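Local coordinates for endoglucanase A (Clostridium acetobutylicum, PDB 3IK2), which probably hydrolyses internal beta-1,4-glucosidic bonds in cellulose and related glucans, as a glycoside hydrolase of family 44, at residues 178-183 against 350-355; 204-209 against 257-262; 211-216 against 266-271; 250-255 against 336-341. All blocks are in the same frame, centred on the assembly; numbering follows the deposited sequence.

Interaction 1: 178-183 against 350-355; sequences DNEPSL and FSEYNY
Glu-352 points its carboxylate at Glu-180 and Asn-179 across the mouth of a (beta/alpha)8 barrel. Residues 178-183 follow the fourth barrel strand, 174-177. Residues 350-355 include the end of the seventh, 347-353. Glutamates after strands 4 and 7 are characteristic of the retaining barrel glycosidases of clan GH-A. The pair is therefore consistent with the catalytic carboxylates of the enzyme.

Glu-352 gives the largest share of the small buried surface. Its chain is extended, with CG anti to the carbonyl carbon (chi1 -69°), and this carries the carboxylate across the gap. Glu-180 is also extended and meets it at about a right angle. Glu-180 OE2 lies 4.1 Å from Glu-352 OE1, and the two carboxylate planes differ by 38°. The amide plane of Asn-179 is nearly parallel to the carboxylate plane of Glu-352, 19° apart.

Each acid has a partner beyond the pair. Glu-352 has a salt bridge to Arg-36 and a hydrogen bond to Tyr-279, and Glu-180 is bonded to His-277. Water 1 sits among the three side chains. It accepts from Asn-179 ND2 at 3.2 Å. Its link to Glu-180 OE2 is weak, at 3.1 Å. More acceptors surround it than it has protons, and the shortest approach of the three is Glu-352 OE2 at 2.6 Å.

Interaction 2: 204-209 against 257-262; sequences KDTQLA and DNMKKN
Thr-206 projects from helix 198-215 and meets Met-259 and Asn-262 of helix 251-266. The axes of the two short segments approach to 10.8 Å and cross at -40°, both running broadly the same way. These are outer helices of the barrel that precede and follow strand 220-226, with the short helices 229-234 and 241-245 in between.

Thr-206 and Asn-262 cross at about a right angle. The threonine hydroxyl OG1 meets the amide oxygen OD1 of Asn-262 at 2.8 Å. Thr-206 CG2 lies against the base of the same side chain, 4.0 Å from Asn-262 CB. The first torsion of the threonine (chi1 -67°) sets OG1 beside its own backbone N and CG2 opposite that nitrogen, which turns both the hydroxyl and the methyl toward Asn-262.

Met-259 slides past Thr-206 in the opposite direction. Its chain is bent at chi2 and chi3, which brings SD to 3.5 Å from Thr-206 OG1. SD is also 4.5 Å from Asp-205 CB. Asp-205 OD2 is hydrogen-bonded to Tyr-255 OH.

The hydroxyl of Thr-206 has a second acceptor, the carbonyl of Leu-202 one turn back in its own helix. Its one proton cannot serve both fully. The bond to Asn-262 is thus in competition with an intrahelical one, and the sulfur and methyl contacts supply the rest of the join.

Interaction 3: 211-216 against 266-271; sequences VVKKID and AGKRLL
Arg-269 meets Lys-213 through its flat peptide carbonyl, while its guanidinium leads away from residues 211-216. Leu-271 O is at the edge of the guanidinium, 3.0 Å from Arg-269 NH1 and only 14° out of its plane. The N-H points well at the acceptor, at 156°. Thr-346 also bonds NH1, and Pro-344 O takes NH2, so the group is fixed in its rotation. Lys-213 CE lies 3.3 Å from Arg-269 O, a close packing contact.

Lys-213 contributes about half of the buried surface, the largest share. It is bent at chi2 (-55°), which folds its chain along the loop. Its CB rests 3.7 Å from Lys-268 CD, and the two lysine chains slide past each other in opposite directions. Lys-213 CG also touches Leu-270 CD2 at 4.1 Å.

The ammonium groups lead to different places. Lys-213 NZ forms a salt bridge with Asp-272 and a hydrogen bond with Ala-219 O. Water 2 joins it to Arg-269 O, at 2.8 Å from Lys-213 NZ. Lys-268 NZ reaches back through water 3, 2.9 Å away, to the carbonyl of Lys-213.

Gly-267 has positive phi and is the C-prime residue of a Schellman motif that ends helix 251-266. The loop then runs along the C-terminal part of helix 198-215 and enters strand 273-278. Leu-270 fits between these helices, against Thr-206 and Met-259, and its carbonyl is bonded by Thr-221 of strand 220-226.

Interaction 4: 250-255 against 336-341; sequences WFIDYY and KSSIDK
Asp-253 and Ser-338 bring the two backbones together, their CA atoms 5.9 Å apart. Trp-250, in an extended conformation, is the N-cap of helix 251-266, and 251-255 form its first turn. Residues 336-341 lie within helix 331-342.

Ser-338 is the hub. Its OG sits beside the backbone N (chi1 -57°) and faces Asp-253 OD1 at 2.8 Å. That hydrogen bond is not settled, because Lys-334 O is another acceptor for the same proton. A glycerol, probably from the crystallisation liquor, is also bonded to OG. The two helices precede strands 273-278 and 347-353, which are neighbours in the closed (beta/alpha)8 barrel.

The indole of Trp-250 stands over the first turn. Ile-252 CB lies 3.6 Å above one face, offset toward the rim. The edge carries Ser-338 OG near the ring plane, 3.2 Å from Trp-250 NE1. Trp-250 NE1 makes a weak bond to Asp-253 OD1, 3.4 Å away with an angle of 130°. Trp-327 meets the indole with its ring turned by about 85°. Ile-252 CG2 packs on Ser-338 CB at 3.8 Å.

All four contacts belong to the barrel. Interaction 1 is buried at its mouth and consists of acids, an amide and water. Interaction 4 is also buried, but it joins two outer helices through a serine, an aspartate and an indole. Interactions 2 and 3 are only partly buried. They share helix 198-215 and touch through Leu-270 packing on Ala-209 and Thr-206. Interaction 3 joins lysines and backbone carbonyls through two bridging waters. Helix 251-266 serves both interaction 2 and interaction 4, and the pair Asp-205 and Tyr-255 connects them.

Interaction 1: 178-183 against 350-355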
# COMPACT_ATOMS: atom_id res chain seq x y z
N ASP A 178 3.47 -7.73 -12.01
CA ASP A 178 2.53 -8.79 -11.59
C ASP A 178 2.17 -8.68 -10.10
O ASP A 178 2.08 -7.58 -9.56
CB ASP A 178 3.08 -10.20 -11.97
CG ASP A 178 1.97 -11.23 -12.17
OD1 ASP A 178 1.29 -11.58 -11.17
OD2 ASP A 178 1.79 -11.70 -13.33
N ASN A 179 2.02 -9.82 -9.43
CA ASN A 179 1.50 -9.84 -8.08
C ASN A 179 1.86 -11.11 -7.34
O ASN A 179 1.66 -12.19 -7.87
CB ASN A 179 -0.02 -9.71 -8.11
CG ASN A 179 -0.63 -9.72 -6.74
OD1 ASN A 179 -0.50 -8.75 -6.00
ND2 ASN A 179 -1.32 -10.80 -6.39
N GLU A 180 2.37 -10.99 -6.12
CA GLU A 180 2.66 -12.17 -5.28
C GLU A 180 3.18 -13.42 -6.01
O GLU A 180 2.58 -14.50 -5.94
CB GLU A 180 1.45 -12.52 -4.40
CG GLU A 180 1.05 -11.34 -3.52
CD GLU A 180 -0.08 -11.65 -2.63
OE1 GLU A 180 -0.62 -12.79 -2.70
OE2 GLU A 180 -0.44 -10.75 -1.83
N PRO A 181 4.36 -13.28 -6.65
CA PRO A 181 4.95 -14.30 -7.52
C PRO A 181 5.28 -15.65 -6.83
O PRO A 181 5.15 -16.70 -7.48
CB PRO A 181 6.22 -13.60 -8.05
CG PRO A 181 6.51 -12.57 -7.04
CD PRO A 181 5.21 -12.07 -6.56
N SER A 182 5.69 -15.63 -5.56
CA SER A 182 5.96 -16.89 -4.85
C SER A 182 4.65 -17.64 -4.54
O SER A 182 4.67 -18.83 -4.20
CB SER A 182 6.81 -16.65 -3.59
OG SER A 182 6.04 -16.19 -2.48
N LEU A 183 3.50 -16.96 -4.68
CA LEU A 183 2.23 -17.63 -4.55
C LEU A 183 1.62 -18.03 -5.89
O LEU A 183 0.53 -18.54 -5.93
CB LEU A 183 1.23 -16.75 -3.77
CG LEU A 183 1.56 -16.53 -2.31
CD1 LEU A 183 0.36 -15.86 -1.58
CD2 LEU A 183 1.95 -17.86 -1.67
N PHE A 350 3.94 -0.20 0.20
CA PHE A 350 3.00 -1.24 0.70
C PHE A 350 1.71 -1.21 -0.11
O PHE A 350 0.76 -0.50 0.24
CB PHE A 350 2.70 -1.09 2.20
CG PHE A 350 3.91 -1.36 3.10
CD1 PHE A 350 4.69 -0.30 3.57
CD2 PHE A 350 4.25 -2.67 3.46
CE1 PHE A 350 5.82 -0.55 4.38
CE2 PHE A 350 5.37 -2.92 4.28
CZ PHE A 350 6.16 -1.86 4.73
N SER A 351 1.69 -1.97 -1.20
CA SER A 351 0.55 -1.95 -2.12
C SER A 351 -0.65 -2.79 -1.68
O SER A 351 -1.71 -2.70 -2.30
CB SER A 351 0.99 -2.33 -3.53
OG SER A 351 1.48 -3.64 -3.53
N GLU A 352 -0.49 -3.62 -0.67
CA GLU A 352 -1.61 -4.18 0.09
C GLU A 352 -1.29 -4.26 1.58
O GLU A 352 -0.17 -4.60 1.96
CB GLU A 352 -2.01 -5.56 -0.41
CG GLU A 352 -2.63 -5.58 -1.80
CD GLU A 352 -2.93 -6.99 -2.27
OE1 GLU A 352 -3.27 -7.83 -1.40
OE2 GLU A 352 -2.85 -7.24 -3.51
N TYR A 353 -2.29 -3.94 2.40
CA TYR A 353 -2.22 -4.04 3.86
C TYR A 353 -3.67 -3.88 4.33
O TYR A 353 -4.51 -3.32 3.63
CB TYR A 353 -1.29 -2.97 4.49
CG TYR A 353 -1.87 -1.57 4.39
CD1 TYR A 353 -2.69 -1.05 5.41
CD2 TYR A 353 -1.62 -0.76 3.26
CE1 TYR A 353 -3.26 0.23 5.31
CE2 TYR A 353 -2.18 0.54 3.16
CZ TYR A 353 -3.01 1.01 4.19
OH TYR A 353 -3.57 2.26 4.09
N ASN A 354 -3.95 -4.35 5.53
CA ASN A 354 -5.27 -4.20 6.15
C ASN A 354 -5.05 -4.67 7.58
O ASN A 354 -4.41 -5.70 7.80
CB ASN A 354 -6.31 -5.06 5.40
CG ASN A 354 -7.70 -4.98 6.00
OD1 ASN A 354 -7.97 -5.54 7.05
ND2 ASN A 354 -8.62 -4.35 5.30
N TYR A 355 -5.59 -3.89 8.53
CA TYR A 355 -5.45 -4.13 9.98
C TYR A 355 -6.70 -4.74 10.61
O TYR A 355 -6.72 -5.00 11.80
CB TYR A 355 -4.93 -2.85 10.73
CG TYR A 355 -3.42 -2.78 10.61
CD1 TYR A 355 -2.81 -2.27 9.45
CD2 TYR A 355 -2.59 -3.32 11.61
CE1 TYR A 355 -1.44 -2.26 9.31
CE2 TYR A 355 -1.20 -3.33 11.47
CZ TYR A 355 -0.64 -2.82 10.31
OH TYR A 355 0.73 -2.83 10.17
O HOH W 1 -2.73 -9.83 -3.68

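Interaction 2: 204-209 against 257-262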
# COMPACT_ATOMS: atom_id res chain seq x y z
N LYS A 204 12.15 -12.26 -14.54
CA LYS A 204 10.87 -11.72 -15.02
C LYS A 204 10.65 -10.29 -14.58
O LYS A 204 10.24 -9.45 -15.38
CB LYS A 204 9.73 -12.61 -14.54
CG LYS A 204 9.44 -13.77 -15.49
CD LYS A 204 8.48 -14.74 -14.86
CE LYS A 204 7.98 -15.76 -15.89
NZ LYS A 204 6.96 -16.65 -15.28
N ASP A 205 10.94 -9.98 -13.32
CA ASP A 205 10.90 -8.60 -12.86
C ASP A 205 11.83 -7.73 -13.67
O ASP A 205 11.50 -6.58 -13.97
CB ASP A 205 11.25 -8.49 -11.37
CG ASP A 205 10.07 -8.79 -10.50
OD1 ASP A 205 9.11 -9.41 -11.02
OD2 ASP A 205 10.11 -8.44 -9.31
N THR A 206 13.00 -8.25 -14.03
CA THR A 206 13.99 -7.44 -14.71
C THR A 206 13.54 -7.12 -16.14
O THR A 206 13.58 -5.98 -16.56
CB THR A 206 15.41 -8.11 -14.68
OG1 THR A 206 15.89 -8.14 -13.32
CG2 THR A 206 16.37 -7.32 -15.52
N GLN A 207 13.10 -8.14 -16.87
CA GLN A 207 12.66 -8.01 -18.24
C GLN A 207 11.37 -7.20 -18.34
O GLN A 207 11.23 -6.38 -19.22
CB GLN A 207 12.45 -9.39 -18.85
CG GLN A 207 13.73 -10.23 -18.94
CD GLN A 207 13.49 -11.55 -19.68
OE1 GLN A 207 12.36 -11.84 -20.14
NE2 GLN A 207 14.55 -12.35 -19.80
N LEU A 208 10.43 -7.42 -17.41
CA LEU A 208 9.20 -6.62 -17.39
C LEU A 208 9.49 -5.17 -17.01
O LEU A 208 8.94 -4.25 -17.61
CB LEU A 208 8.16 -7.25 -16.47
CG LEU A 208 6.71 -6.72 -16.52
CD1 LEU A 208 6.20 -6.57 -17.99
CD2 LEU A 208 5.72 -7.58 -15.65
N ALA A 209 10.37 -4.94 -16.04
CA ALA A 209 10.77 -3.55 -15.76
C ALA A 209 11.45 -2.89 -16.97
O ALA A 209 11.24 -1.71 -17.21
CB ALA A 209 11.67 -3.48 -14.50
N ASP A 257 19.97 -6.40 -4.22
CA ASP A 257 21.31 -6.49 -4.76
C ASP A 257 21.29 -6.82 -6.26
O ASP A 257 21.98 -6.19 -7.07
CB ASP A 257 22.12 -7.54 -3.98
CG ASP A 257 23.63 -7.42 -4.23
OD1 ASP A 257 24.13 -6.32 -4.58
OD2 ASP A 257 24.33 -8.44 -4.10
N ASN A 258 20.46 -7.79 -6.64
CA ASN A 258 20.45 -8.21 -8.04
C ASN A 258 19.75 -7.23 -9.00
O ASN A 258 20.16 -7.07 -10.15
CB ASN A 258 19.92 -9.64 -8.15
CG ASN A 258 21.01 -10.68 -7.84
OD1 ASN A 258 21.85 -10.99 -8.69
ND2 ASN A 258 21.00 -11.22 -6.61
N MET A 259 18.73 -6.54 -8.49
CA MET A 259 18.08 -5.50 -9.26
C MET A 259 19.01 -4.31 -9.44
O MET A 259 18.98 -3.66 -10.45
CB MET A 259 16.77 -5.03 -8.59
CG MET A 259 15.66 -6.07 -8.65
SD MET A 259 15.18 -6.59 -10.30
CE MET A 259 14.61 -5.08 -11.11
N LYS A 260 19.81 -4.04 -8.42
CA LYS A 260 20.84 -3.04 -8.51
C LYS A 260 21.85 -3.44 -9.60
O LYS A 260 22.11 -2.67 -10.51
CB LYS A 260 21.52 -2.91 -7.14
CG LYS A 260 22.13 -1.56 -6.85
CD LYS A 260 23.56 -1.51 -7.24
CE LYS A 260 24.12 -0.11 -7.05
NZ LYS A 260 25.55 -0.12 -7.46
N LYS A 261 22.39 -4.66 -9.49
CA LYS A 261 23.35 -5.20 -10.48
C LYS A 261 22.75 -5.19 -11.90
O LYS A 261 23.42 -4.75 -12.85
CB LYS A 261 23.80 -6.61 -10.03
CG LYS A 261 24.54 -7.48 -11.07
CD LYS A 261 24.97 -8.84 -10.44
CE LYS A 261 25.61 -9.86 -11.41
NZ LYS A 261 24.66 -10.68 -12.24
N ASN A 262 21.50 -5.62 -12.02
CA ASN A 262 20.75 -5.61 -13.29
C ASN A 262 20.49 -4.21 -13.82
O ASN A 262 20.58 -3.97 -15.02
CB ASN A 262 19.42 -6.36 -13.18
CG ASN A 262 19.59 -7.88 -13.02
OD1 ASN A 262 18.59 -8.60 -12.81
ND2 ASN A 262 20.82 -8.36 -13.10

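Interaction 3: 211-216 against 266-271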
# COMPACT_ATOMS: atom_id res chain seq x y z
N VAL A 211 10.69 -3.43 -20.18
CA VAL A 211 9.57 -3.03 -21.05
C VAL A 211 8.96 -1.68 -20.64
O VAL A 211 8.73 -0.81 -21.49
CB VAL A 211 8.49 -4.13 -21.06
CG1 VAL A 211 7.16 -3.61 -21.60
CG2 VAL A 211 9.00 -5.36 -21.86
N VAL A 212 8.69 -1.52 -19.35
CA VAL A 212 8.12 -0.30 -18.82
C VAL A 212 9.00 0.92 -19.17
O VAL A 212 8.50 1.94 -19.65
CB VAL A 212 7.86 -0.37 -17.26
CG1 VAL A 212 7.49 1.04 -16.67
CG2 VAL A 212 6.77 -1.39 -16.93
N LYS A 213 10.29 0.78 -18.90
CA LYS A 213 11.25 1.86 -19.11
C LYS A 213 11.40 2.18 -20.56
O LYS A 213 11.58 3.33 -20.90
CB LYS A 213 12.63 1.54 -18.51
CG LYS A 213 12.63 1.32 -17.01
CD LYS A 213 12.04 2.49 -16.24
CE LYS A 213 11.97 2.18 -14.74
NZ LYS A 213 11.84 3.45 -14.01
N LYS A 214 11.36 1.16 -21.41
CA LYS A 214 11.43 1.38 -22.85
C LYS A 214 10.26 2.25 -23.33
O LYS A 214 10.47 3.26 -24.00
CB LYS A 214 11.50 0.04 -23.62
CG LYS A 214 11.30 0.19 -25.11
CD LYS A 214 10.81 -1.10 -25.75
CE LYS A 214 11.93 -1.81 -26.44
NZ LYS A 214 12.14 -1.31 -27.85
N ILE A 215 9.04 1.87 -22.96
CA ILE A 215 7.83 2.58 -23.42
C ILE A 215 7.60 3.89 -22.66
O ILE A 215 7.22 4.90 -23.23
CB ILE A 215 6.55 1.69 -23.35
CG1 ILE A 215 6.78 0.30 -23.98
CG2 ILE A 215 5.33 2.44 -23.92
CD1 ILE A 215 7.13 0.27 -25.49
N ASP A 216 7.86 3.89 -21.36
CA ASP A 216 7.69 5.12 -20.61
C ASP A 216 8.83 5.28 -19.63
O ASP A 216 8.73 4.81 -18.47
CB ASP A 216 6.31 5.14 -19.93
CG ASP A 216 6.01 6.48 -19.24
OD1 ASP A 216 6.88 7.39 -19.24
OD2 ASP A 216 4.89 6.60 -18.69
N ALA A 266 22.02 -2.48 -17.24
CA ALA A 266 21.11 -1.91 -18.23
C ALA A 266 21.32 -0.40 -18.43
O ALA A 266 20.79 0.19 -19.40
CB ALA A 266 19.70 -2.17 -17.82
N GLY A 267 22.05 0.21 -17.51
CA GLY A 267 22.36 1.62 -17.57
C GLY A 267 21.27 2.53 -17.06
O GLY A 267 21.30 3.73 -17.34
N LYS A 268 20.30 1.99 -16.31
CA LYS A 268 19.22 2.81 -15.73
C LYS A 268 18.55 2.04 -14.57
O LYS A 268 18.54 0.80 -14.56
CB LYS A 268 18.16 3.18 -16.81
CG LYS A 268 17.26 1.99 -17.18
CD LYS A 268 16.32 2.19 -18.39
CE LYS A 268 17.02 2.00 -19.73
NZ LYS A 268 15.98 1.72 -20.80
N ARG A 269 17.98 2.78 -13.63
CA ARG A 269 17.18 2.19 -12.58
C ARG A 269 16.00 1.36 -13.13
O ARG A 269 15.14 1.86 -13.86
CB ARG A 269 16.72 3.28 -11.59
CG ARG A 269 15.78 2.79 -10.53
CD ARG A 269 15.49 3.88 -9.49
NE ARG A 269 16.65 4.18 -8.64
CZ ARG A 269 16.98 3.53 -7.52
NH1 ARG A 269 16.25 2.51 -7.07
NH2 ARG A 269 18.06 3.90 -6.86
N LEU A 270 15.94 0.09 -12.75
CA LEU A 270 14.89 -0.78 -13.24
C LEU A 270 13.89 -1.05 -12.14
O LEU A 270 12.79 -1.51 -12.40
CB LEU A 270 15.45 -2.09 -13.82
CG LEU A 270 16.32 -2.03 -15.07
CD1 LEU A 270 16.87 -3.44 -15.35
CD2 LEU A 270 15.56 -1.45 -16.30
N LEU A 271 14.28 -0.76 -10.90
CA LEU A 271 13.38 -0.90 -9.78
C LEU A 271 13.26 0.44 -9.11
O LEU A 271 14.24 0.94 -8.57
CB LEU A 271 13.88 -1.95 -8.76
CG LEU A 271 12.98 -2.20 -7.53
CD1 LEU A 271 11.74 -3.03 -7.95
CD2 LEU A 271 13.71 -2.85 -6.30
O HOH W 2 14.42 4.41 -14.48
O HOH W 3 14.54 4.27 -20.72

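Interaction 4: 250-255 against 336-341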
# COMPACT_ATOMS: atom_id res chain seq x y z
N TRP A 250 18.23 -12.45 3.91
CA TRP A 250 16.90 -12.82 3.41
C TRP A 250 16.75 -12.52 1.94
O TRP A 250 17.66 -11.97 1.31
CB TRP A 250 15.76 -12.20 4.26
CG TRP A 250 15.68 -10.68 4.35
CD1 TRP A 250 16.65 -9.78 4.00
CD2 TRP A 250 14.60 -9.91 4.91
NE1 TRP A 250 16.22 -8.49 4.25
CE2 TRP A 250 14.98 -8.54 4.82
CE3 TRP A 250 13.35 -10.23 5.46
CZ2 TRP A 250 14.15 -7.49 5.29
CZ3 TRP A 250 12.52 -9.17 5.91
CH2 TRP A 250 12.93 -7.83 5.81
N PHE A 251 15.61 -12.92 1.37
CA PHE A 251 15.39 -12.79 -0.07
C PHE A 251 15.37 -11.32 -0.49
O PHE A 251 15.77 -11.02 -1.58
CB PHE A 251 14.11 -13.56 -0.53
CG PHE A 251 13.67 -13.21 -1.94
CD1 PHE A 251 14.20 -13.88 -3.04
CD2 PHE A 251 12.74 -12.18 -2.17
CE1 PHE A 251 13.78 -13.54 -4.36
CE2 PHE A 251 12.34 -11.84 -3.49
CZ PHE A 251 12.86 -12.51 -4.56
N ILE A 252 14.90 -10.42 0.37
CA ILE A 252 14.91 -8.97 0.09
C ILE A 252 16.28 -8.41 -0.32
O ILE A 252 16.38 -7.62 -1.26
CB ILE A 252 14.17 -8.13 1.23
CG1 ILE A 252 12.64 -8.24 1.06
CG2 ILE A 252 14.67 -6.65 1.26
CD1 ILE A 252 11.77 -7.67 2.17
N ASP A 253 17.34 -8.84 0.39
CA ASP A 253 18.75 -8.50 0.06
C ASP A 253 19.17 -9.07 -1.31
O ASP A 253 19.72 -8.37 -2.12
CB ASP A 253 19.70 -9.08 1.14
CG ASP A 253 19.53 -8.41 2.50
OD1 ASP A 253 18.92 -7.32 2.56
OD2 ASP A 253 20.01 -8.98 3.51
N TYR A 254 18.91 -10.34 -1.54
CA TYR A 254 19.15 -10.97 -2.82
C TYR A 254 18.47 -10.18 -3.91
O TYR A 254 19.08 -9.91 -4.96
CB TYR A 254 18.62 -12.41 -2.82
CG TYR A 254 18.54 -13.07 -4.21
CD1 TYR A 254 19.65 -13.67 -4.80
CD2 TYR A 254 17.33 -13.09 -4.92
CE1 TYR A 254 19.55 -14.26 -6.10
CE2 TYR A 254 17.22 -13.68 -6.17
CZ TYR A 254 18.33 -14.27 -6.74
OH TYR A 254 18.16 -14.84 -7.97
N TYR A 255 17.20 -9.85 -3.69
CA TYR A 255 16.40 -9.19 -4.71
C TYR A 255 16.92 -7.78 -5.00
O TYR A 255 17.12 -7.45 -6.17
CB TYR A 255 14.91 -9.17 -4.33
CG TYR A 255 14.04 -8.49 -5.38
CD1 TYR A 255 13.70 -9.15 -6.57
CD2 TYR A 255 13.56 -7.20 -5.19
CE1 TYR A 255 12.90 -8.54 -7.53
CE2 TYR A 255 12.77 -6.57 -6.14
CZ TYR A 255 12.43 -7.25 -7.30
OH TYR A 255 11.65 -6.62 -8.24
N LYS A 336 14.62 -0.81 5.25
CA LYS A 336 15.39 0.40 4.99
C LYS A 336 16.90 0.16 5.04
O LYS A 336 17.62 0.62 4.19
CB LYS A 336 14.96 1.47 5.99
CG LYS A 336 14.76 2.84 5.41
CD LYS A 336 13.39 2.98 4.80
CE LYS A 336 13.48 3.95 3.66
NZ LYS A 336 12.17 4.53 3.31
N SER A 337 17.37 -0.57 6.04
CA SER A 337 18.76 -1.07 6.08
C SER A 337 19.15 -1.91 4.85
O SER A 337 20.25 -1.75 4.28
CB SER A 337 18.98 -1.89 7.36
OG SER A 337 19.93 -2.92 7.13
N SER A 338 18.28 -2.85 4.47
CA SER A 338 18.50 -3.58 3.23
C SER A 338 18.61 -2.67 2.00
O SER A 338 19.52 -2.86 1.19
CB SER A 338 17.43 -4.64 3.03
OG SER A 338 17.39 -5.54 4.13
N ILE A 339 17.72 -1.68 1.86
CA ILE A 339 17.78 -0.69 0.76
C ILE A 339 19.11 0.10 0.80
O ILE A 339 19.83 0.19 -0.20
CB ILE A 339 16.52 0.28 0.78
CG1 ILE A 339 15.23 -0.48 0.42
CG2 ILE A 339 16.75 1.56 -0.08
CD1 ILE A 339 13.90 0.37 0.50
N ASP A 340 19.45 0.63 1.97
CA ASP A 340 20.67 1.40 2.12
C ASP A 340 21.95 0.56 1.85
O ASP A 340 22.94 1.10 1.36
CB ASP A 340 20.71 2.05 3.52
CG ASP A 340 19.60 3.14 3.72
OD1 ASP A 340 18.81 3.45 2.78
OD2 ASP A 340 19.51 3.70 4.85
N LYS A 341 21.93 -0.74 2.15
CA LYS A 341 23.08 -1.62 1.92
C LYS A 341 23.14 -2.26 0.51
O LYS A 341 24.24 -2.51 -0.01
CB LYS A 341 23.16 -2.74 2.97
CG LYS A 341 23.34 -2.28 4.43
CD LYS A 341 24.79 -1.87 4.71
CE LYS A 341 24.99 -1.38 6.14
NZ LYS A 341 26.13 -0.40 6.17